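Local coordinates for protein muconate lactonizing enzyme (Corynebacterium glutamicum, PDB 3I4K) that belongs to the enolase superfamily as a muconate lactonizing enzyme-type protein and holds a magnesium ion in its barrel domain, at residues Thr276-Ala289 with Gly310-Ala323. Sequence-based numbering, arbitrary orientation.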
loop_
_atom_site.group_PDB
_atom_site.type_symbol
_atom_site.label_atom_id
_atom_site.label_comp_id
_atom_site.label_asym_id
_atom_site.label_seq_id
_atom_site.Cartn_x
_atom_site.Cartn_y
_atom_site.Cartn_z
ATOM N N THR A 276 4.681 -4.559 -12.015
ATOM C CA THR A 276 3.819 -5.477 -11.286
ATOM C C THR A 276 4.341 -6.908 -11.325
ATOM O O THR A 276 4.127 -7.684 -10.396
ATOM C CB THR A 276 2.376 -5.412 -11.835
ATOM O OG1 THR A 276 2.384 -5.648 -13.255
ATOM C CG2 THR A 276 1.783 -4.032 -11.567
ATOM N N THR A 277 5.052 -7.249 -12.392
ATOM C CA THR A 277 5.605 -8.590 -12.525
ATOM C C THR A 277 6.809 -8.817 -11.607
ATOM O O THR A 277 6.848 -9.791 -10.843
ATOM C CB THR A 277 6.010 -8.881 -13.993
ATOM O OG1 THR A 277 6.714 -7.756 -14.540
ATOM C CG2 THR A 277 4.762 -9.148 -14.841
ATOM N N LYS A 278 7.775 -7.907 -11.674
ATOM C CA LYS A 278 8.984 -7.996 -10.866
ATOM C C LYS A 278 8.725 -7.900 -9.360
ATOM O O LYS A 278 9.457 -8.491 -8.574
ATOM C CB LYS A 278 9.966 -6.900 -11.280
ATOM C CG LYS A 278 11.224 -6.797 -10.402
ATOM C CD LYS A 278 12.081 -5.576 -10.786
ATOM C CE LYS A 278 11.280 -4.271 -10.706
ATOM N NZ LYS A 278 12.135 -3.059 -10.919
ATOM N N HIS A 279 7.683 -7.173 -8.959
ATOM C CA HIS A 279 7.400 -7.016 -7.542
ATOM C C HIS A 279 6.610 -8.162 -6.953
ATOM O O HIS A 279 6.387 -8.220 -5.744
ATOM C CB HIS A 279 6.683 -5.692 -7.290
ATOM C CG HIS A 279 7.486 -4.498 -7.696
ATOM N ND1 HIS A 279 8.814 -4.350 -7.361
ATOM C CD2 HIS A 279 7.150 -3.394 -8.403
ATOM C CE1 HIS A 279 9.262 -3.204 -7.845
ATOM N NE2 HIS A 279 8.272 -2.605 -8.482
ATOM N N GLY A 280 6.189 -9.082 -7.809
ATOM C CA GLY A 280 5.441 -10.225 -7.324
ATOM C C GLY A 280 3.960 -9.988 -7.124
ATOM O O GLY A 280 3.366 -10.536 -6.195
ATOM N N GLY A 281 3.363 -9.164 -7.973
ATOM C CA GLY A 281 1.934 -8.920 -7.866
ATOM C C GLY A 281 1.480 -7.482 -7.732
ATOM O O GLY A 281 2.281 -6.556 -7.555
ATOM N N LEU A 282 0.168 -7.298 -7.805
ATOM C CA LEU A 282 -0.417 -5.976 -7.677
ATOM C C LEU A 282 -0.396 -5.528 -6.204
ATOM O O LEU A 282 -0.282 -4.341 -5.918
ATOM C CB LEU A 282 -1.850 -5.991 -8.220
ATOM C CG LEU A 282 -1.950 -6.226 -9.731
ATOM C CD1 LEU A 282 -3.337 -6.743 -10.087
ATOM C CD2 LEU A 282 -1.644 -4.919 -10.475
ATOM N N LEU A 283 -0.497 -6.471 -5.272
ATOM C CA LEU A 283 -0.465 -6.099 -3.860
ATOM C C LEU A 283 0.936 -5.577 -3.519
ATOM O O LEU A 283 1.076 -4.493 -2.957
ATOM C CB LEU A 283 -0.817 -7.293 -2.950
ATOM C CG LEU A 283 -2.199 -7.945 -3.113
ATOM C CD1 LEU A 283 -2.407 -8.982 -2.015
ATOM C CD2 LEU A 283 -3.300 -6.900 -3.054
ATOM N N GLU A 284 1.965 -6.342 -3.872
ATOM C CA GLU A 284 3.340 -5.931 -3.605
ATOM C C GLU A 284 3.657 -4.612 -4.278
ATOM O O GLU A 284 4.311 -3.755 -3.684
ATOM C CB GLU A 284 4.329 -6.999 -4.072
ATOM C CG GLU A 284 4.323 -8.243 -3.200
ATOM C CD GLU A 284 4.606 -7.924 -1.738
ATOM O OE1 GLU A 284 5.691 -7.381 -1.450
ATOM O OE2 GLU A 284 3.754 -8.213 -0.875
ATOM N N SER A 285 3.184 -4.446 -5.511
ATOM C CA SER A 285 3.407 -3.217 -6.260
ATOM C C SER A 285 2.855 -1.995 -5.510
ATOM O O SER A 285 3.427 -0.905 -5.590
ATOM C CB SER A 285 2.757 -3.309 -7.642
ATOM O OG SER A 285 3.413 -4.258 -8.467
ATOM N N LYS A 286 1.731 -2.156 -4.815
ATOM C CA LYS A 286 1.169 -1.036 -4.046
ATOM C C LYS A 286 2.142 -0.645 -2.936
ATOM O O LYS A 286 2.281 0.535 -2.594
ATOM C CB LYS A 286 -0.171 -1.413 -3.402
ATOM C CG LYS A 286 -1.385 -1.282 -4.305
ATOM C CD LYS A 286 -1.574 0.150 -4.793
ATOM C CE LYS A 286 -2.884 0.302 -5.537
ATOM N NZ LYS A 286 -3.056 1.700 -6.013
ATOM N N LYS A 287 2.808 -1.649 -2.369
ATOM C CA LYS A 287 3.762 -1.407 -1.293
ATOM C C LYS A 287 4.977 -0.646 -1.810
ATOM O O LYS A 287 5.456 0.284 -1.155
ATOM C CB LYS A 287 4.187 -2.731 -0.657
ATOM C CG LYS A 287 3.008 -3.546 -0.117
ATOM C CD LYS A 287 3.493 -4.801 0.577
ATOM C CE LYS A 287 2.339 -5.705 0.982
ATOM N NZ LYS A 287 2.859 -6.964 1.573
ATOM N N ILE A 288 5.468 -1.026 -2.988
ATOM C CA ILE A 288 6.624 -0.339 -3.562
ATOM C C ILE A 288 6.270 1.137 -3.708
ATOM O O ILE A 288 7.041 2.015 -3.327
ATOM C CB ILE A 288 6.993 -0.877 -4.979
ATOM C CG1 ILE A 288 7.330 -2.371 -4.927
ATOM C CG2 ILE A 288 8.170 -0.075 -5.539
ATOM C CD1 ILE A 288 8.671 -2.737 -4.257
ATOM N N ALA A 289 5.093 1.406 -4.263
ATOM C CA ALA A 289 4.652 2.780 -4.479
ATOM C C ALA A 289 4.544 3.587 -3.183
ATOM O O ALA A 289 4.942 4.757 -3.134
ATOM C CB ALA A 289 3.312 2.785 -5.210
ATOM N N GLY A 310 -0.142 -9.060 -19.303
ATOM C CA GLY A 310 0.718 -8.453 -18.305
ATOM C C GLY A 310 0.706 -6.941 -18.354
ATOM O O GLY A 310 0.710 -6.276 -17.312
ATOM N N THR A 311 0.697 -6.399 -19.566
ATOM C CA THR A 311 0.687 -4.961 -19.772
ATOM C C THR A 311 -0.621 -4.352 -19.269
ATOM O O THR A 311 -0.637 -3.242 -18.741
ATOM C CB THR A 311 0.862 -4.635 -21.262
ATOM O OG1 THR A 311 2.140 -5.119 -21.707
ATOM C CG2 THR A 311 0.760 -3.138 -21.503
ATOM N N ALA A 312 -1.714 -5.090 -19.436
ATOM C CA ALA A 312 -3.026 -4.630 -19.000
ATOM C C ALA A 312 -3.099 -4.632 -17.471
ATOM O O ALA A 312 -3.753 -3.785 -16.865
ATOM C CB ALA A 312 -4.112 -5.531 -19.579
ATOM N N ALA A 313 -2.433 -5.597 -16.851
ATOM C CA ALA A 313 -2.434 -5.671 -15.400
ATOM C C ALA A 313 -1.673 -4.458 -14.875
ATOM O O ALA A 313 -2.070 -3.850 -13.880
ATOM C CB ALA A 313 -1.777 -6.964 -14.935
ATOM N N SER A 314 -0.593 -4.093 -15.562
ATOM C CA SER A 314 0.203 -2.943 -15.145
ATOM C C SER A 314 -0.478 -1.606 -15.429
ATOM O O SER A 314 -0.225 -0.620 -14.732
ATOM C CB SER A 314 1.590 -2.980 -15.798
ATOM O OG SER A 314 2.396 -3.989 -15.202
ATOM N N LEU A 315 -1.332 -1.556 -16.447
ATOM C CA LEU A 315 -2.035 -0.315 -16.762
ATOM C C LEU A 315 -3.153 -0.081 -15.739
ATOM O O LEU A 315 -3.480 1.062 -15.405
ATOM C CB LEU A 315 -2.603 -0.363 -18.186
ATOM C CG LEU A 315 -1.594 -0.182 -19.326
ATOM C CD1 LEU A 315 -2.244 -0.558 -20.643
ATOM C CD2 LEU A 315 -1.101 1.261 -19.376
ATOM N N GLN A 316 -3.734 -1.167 -15.238
ATOM C CA GLN A 316 -4.786 -1.058 -14.236
ATOM C C GLN A 316 -4.128 -0.519 -12.969
ATOM O O GLN A 316 -4.728 0.259 -12.221
ATOM C CB GLN A 316 -5.406 -2.429 -13.956
ATOM C CG GLN A 316 -6.165 -3.024 -15.144
ATOM C CD GLN A 316 -7.534 -2.385 -15.372
ATOM O OE1 GLN A 316 -8.088 -2.458 -16.471
ATOM N NE2 GLN A 316 -8.088 -1.774 -14.333
ATOM N N PHE A 317 -2.884 -0.933 -12.739
ATOM C CA PHE A 317 -2.152 -0.484 -11.564
ATOM C C PHE A 317 -1.877 1.003 -11.714
ATOM O O PHE A 317 -2.152 1.780 -10.811
ATOM C CB PHE A 317 -0.833 -1.252 -11.392
ATOM C CG PHE A 317 -0.048 -0.825 -10.177
ATOM C CD1 PHE A 317 0.983 0.107 -10.285
ATOM C CD2 PHE A 317 -0.398 -1.291 -8.911
ATOM C CE1 PHE A 317 1.656 0.577 -9.146
ATOM C CE2 PHE A 317 0.265 -0.829 -7.761
ATOM C CZ PHE A 317 1.296 0.111 -7.888
ATOM N N ALA A 318 -1.349 1.395 -12.865
ATOM C CA ALA A 318 -1.060 2.797 -13.107
ATOM C C ALA A 318 -2.328 3.650 -13.038
ATOM O O ALA A 318 -2.283 4.808 -12.618
ATOM C CB ALA A 318 -0.401 2.965 -14.457
ATOM N N ALA A 319 -3.456 3.077 -13.451
ATOM C CA ALA A 319 -4.717 3.805 -13.440
ATOM C C ALA A 319 -5.174 4.152 -12.028
ATOM O O ALA A 319 -5.838 5.166 -11.818
ATOM C CB ALA A 319 -5.798 2.996 -14.144
ATOM N N SER A 320 -4.804 3.315 -11.068
ATOM C CA SER A 320 -5.213 3.503 -9.682
ATOM C C SER A 320 -4.110 3.965 -8.735
ATOM O O SER A 320 -4.353 4.140 -7.542
ATOM C CB SER A 320 -5.781 2.195 -9.156
ATOM O OG SER A 320 -4.778 1.194 -9.157
ATOM N N THR A 321 -2.907 4.172 -9.256
ATOM C CA THR A 321 -1.789 4.571 -8.408
ATOM C C THR A 321 -1.248 5.964 -8.723
ATOM O O THR A 321 -0.533 6.167 -9.697
ATOM C CB THR A 321 -0.670 3.535 -8.514
ATOM O OG1 THR A 321 -1.204 2.239 -8.182
ATOM C CG2 THR A 321 0.467 3.875 -7.561
ATOM N N LYS A 322 -1.589 6.921 -7.874
ATOM C CA LYS A 322 -1.164 8.300 -8.060
ATOM C C LYS A 322 0.358 8.443 -8.032
ATOM O O LYS A 322 0.923 9.306 -8.717
ATOM C CB LYS A 322 -1.787 9.166 -6.964
ATOM C CG LYS A 322 -2.074 10.597 -7.357
ATOM C CD LYS A 322 -0.831 11.424 -7.472
ATOM C CE LYS A 322 -1.181 12.846 -7.880
ATOM N NZ LYS A 322 -1.901 12.875 -9.174
ATOM N N ALA A 323 1.010 7.603 -7.240
ATOM C CA ALA A 323 2.465 7.635 -7.098
ATOM C C ALA A 323 3.213 7.252 -8.387
ATOM O O ALA A 323 4.436 7.389 -8.447
ATOM C CB ALA A 323 2.897 6.744 -5.942
HETATM O O HOH W 1 1.756 -7.652 -15.241
#
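With CG of F317 trans to its own backbone N (chi1 -179°), the ring reaches across to helix 282-289 and enters as a knob among L282, S285, K286 and A289. CB of S285 lies over one ring face, 3.9 Å from the centroid and 26° off the normal, a CH-pi contact; on the opposite face OG1 of T321 sits over the ring centre. The methyl CB of A289 meets the edge, while CD2 of L282 packs on CB of F317 at 3.9 Å.

The side chain of K286, bent at chi2, runs past the ring with CD 3.6 Å from CE2 of F317, and its NZ donates to OG1 of T321 at 2.9 Å. That hydroxyl in turn donates to O of F317 at 2.8 Å, from above the carbonyl plane, so its proton is directed to O of F317 while its oxygen accepts from K286.

At the other end OG1 of T276 and OG of S314 share a 2.6 Å hydrogen bond, and a water links OG1 of T276 to O of G310. S285 OG is turned back to O of G281, the N-cap residue.

The axes of helix segments 282-289 and 310-320 come within 11.0 Å, with a signed crossing angle of -42°, and L274 of strand 271-274 also touches F317, S285 and A289. Neighbouring K278 pairs with the magnesium ligand D251. Such packing of successive helices outside parallel strands is characteristic of the enolase-superfamily TIM-type barrel.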